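Local coordinates for protein virulence factor (Pectobacterium carotovorum, PDB 2W3Y) that acts as a virulence factor toward Drosophila, carries an S-linked palmitoyl group and binds to lipid vesicles, at residues N85-K88 with Y89-D92. Numbering follows the deposited sequence.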
loop_
_atom_site.group_PDB
_atom_site.type_symbol
_atom_site.label_atom_id
_atom_site.label_comp_id
_atom_site.label_asym_id
_atom_site.label_seq_id
_atom_site.Cartn_x
_atom_site.Cartn_y
_atom_site.Cartn_z
ATOM N N ASN A 85 -7.661 -6.965 -18.747
ATOM C CA ASN A 85 -7.749 -7.349 -17.337
ATOM C C ASN A 85 -6.389 -7.709 -16.757
ATOM O O ASN A 85 -6.046 -7.264 -15.667
ATOM C CB ASN A 85 -8.762 -8.480 -17.128
ATOM C CG ASN A 85 -9.114 -8.670 -15.661
ATOM O OD1 ASN A 85 -9.770 -7.834 -15.060
ATOM N ND2 ASN A 85 -8.652 -9.752 -15.086
ATOM N N LYS A 86 -5.603 -8.486 -17.501
ATOM C CA LYS A 86 -4.265 -8.878 -17.055
ATOM C C LYS A 86 -3.367 -7.677 -16.707
ATOM O O LYS A 86 -2.621 -7.694 -15.728
ATOM C CB LYS A 86 -3.593 -9.749 -18.122
ATOM C CG LYS A 86 -4.114 -11.155 -18.177
ATOM C CD LYS A 86 -3.371 -11.983 -19.232
ATOM C CE LYS A 86 -4.123 -13.269 -19.540
ATOM N NZ LYS A 86 -4.280 -14.082 -18.311
ATOM N N GLU A 87 -3.463 -6.635 -17.530
ATOM C CA GLU A 87 -2.658 -5.438 -17.385
ATOM C C GLU A 87 -3.048 -4.545 -16.206
ATOM O O GLU A 87 -2.246 -3.699 -15.779
ATOM C CB GLU A 87 -2.646 -4.657 -18.703
ATOM C CG GLU A 87 -1.728 -5.288 -19.748
ATOM C CD GLU A 87 -1.879 -4.634 -21.118
ATOM O OE1 GLU A 87 -1.085 -3.714 -21.440
ATOM O OE2 GLU A 87 -2.812 -5.024 -21.860
ATOM N N LYS A 88 -4.247 -4.737 -15.652
ATOM C CA LYS A 88 -4.581 -4.101 -14.346
ATOM C C LYS A 88 -3.599 -4.491 -13.217
ATOM O O LYS A 88 -3.434 -3.757 -12.237
ATOM C CB LYS A 88 -6.014 -4.439 -13.893
ATOM C CG LYS A 88 -7.104 -3.924 -14.794
ATOM C CD LYS A 88 -8.463 -4.480 -14.349
ATOM C CE LYS A 88 -9.502 -4.409 -15.456
ATOM N NZ LYS A 88 -9.947 -3.040 -15.727
ATOM N N TYR A 89 -2.954 -5.645 -13.363
ATOM C CA TYR A 89 -1.991 -6.138 -12.379
ATOM C C TYR A 89 -0.525 -6.022 -12.851
ATOM O O TYR A 89 0.358 -6.679 -12.314
ATOM C CB TYR A 89 -2.363 -7.575 -11.954
ATOM C CG TYR A 89 -3.803 -7.652 -11.479
ATOM C CD1 TYR A 89 -4.134 -7.352 -10.156
ATOM C CD2 TYR A 89 -4.831 -7.984 -12.367
ATOM C CE1 TYR A 89 -5.458 -7.405 -9.720
ATOM C CE2 TYR A 89 -6.169 -8.019 -11.950
ATOM C CZ TYR A 89 -6.464 -7.733 -10.610
ATOM O OH TYR A 89 -7.774 -7.741 -10.192
ATOM N N HIS A 90 -0.275 -5.158 -13.836
ATOM C CA HIS A 90 1.086 -4.924 -14.322
ATOM C C HIS A 90 1.665 -3.756 -13.560
ATOM O O HIS A 90 1.173 -2.626 -13.679
ATOM C CB HIS A 90 1.114 -4.646 -15.838
ATOM C CG HIS A 90 0.993 -5.879 -16.677
ATOM N ND1 HIS A 90 1.219 -5.878 -18.038
ATOM C CD2 HIS A 90 0.689 -7.157 -16.347
ATOM C CE1 HIS A 90 1.048 -7.102 -18.510
ATOM N NE2 HIS A 90 0.724 -7.897 -17.503
ATOM N N TYR A 91 2.713 -4.031 -12.788
ATOM C CA TYR A 91 3.340 -2.998 -11.950
ATOM C C TYR A 91 3.732 -1.709 -12.708
ATOM O O TYR A 91 3.615 -0.595 -12.173
ATOM C CB TYR A 91 4.552 -3.548 -11.219
ATOM C CG TYR A 91 5.178 -2.516 -10.321
ATOM C CD1 TYR A 91 4.583 -2.199 -9.099
ATOM C CD2 TYR A 91 6.331 -1.821 -10.702
ATOM C CE1 TYR A 91 5.123 -1.233 -8.265
ATOM C CE2 TYR A 91 6.880 -0.836 -9.860
ATOM C CZ TYR A 91 6.259 -0.567 -8.647
ATOM O OH TYR A 91 6.750 0.368 -7.791
ATOM N N ASP A 92 4.191 -1.861 -13.947
ATOM C CA ASP A 92 4.673 -0.710 -14.712
ATOM C C ASP A 92 3.585 0.350 -14.940
ATOM O O ASP A 92 3.885 1.532 -14.983
ATOM C CB ASP A 92 5.359 -1.139 -16.021
ATOM C CG ASP A 92 6.774 -1.722 -15.789
ATOM O OD1 ASP A 92 7.166 -2.657 -16.541
ATOM O OD2 ASP A 92 7.507 -1.249 -14.870
HETATM O O HOH W 1 -9.780 -8.447 -12.240
#
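Tyr-89 N and His-90 N each reach back three residues, to Lys-86 O at 3.1 Å and to Glu-87 O at 3.1 Å, and with the bond from Lys-88 N to Asn-85 O they make three overlapping turns, each closed by an i+3 to i bond, leading to His-90 at the N-cap of helix 91-105. Lys-86 O has a second neighbour in the imidazole, whose CD2 lies 3.4 Å from it. One face of the His-90 ring lies over Glu-87 CA, 3.8 Å from the ring centroid, in a CH-pi contact; chi1 of -78°, with CG anti to the carbonyl carbon, folds the ring back over that residue. Glu-87 CG touches the ND1 and CE1 side of the ring at 3.5 Å, while its OE2 is hydrogen-bonded to Ser-84 OG.

The Tyr-89 ring turns the other way, with CD2 3.6 Å from Asn-85 O and Lys-88 CB farther off. Its hydroxyl is bonded to Pro-34 O and also accepts a bond from a water in the ring plane, 3.0 Å from OH, which donates to Asn-85 OD1 too. Asn-85 ND2 is hydrogen-bonded to Asp-39, and Lys-86 NZ forms a salt bridge with it. Polar ends thus tie this connection between helices 57-81 and 91-105 to Pro-34 and Asp-39, while the imidazole meets the turn through C-H and van der Waals contacts.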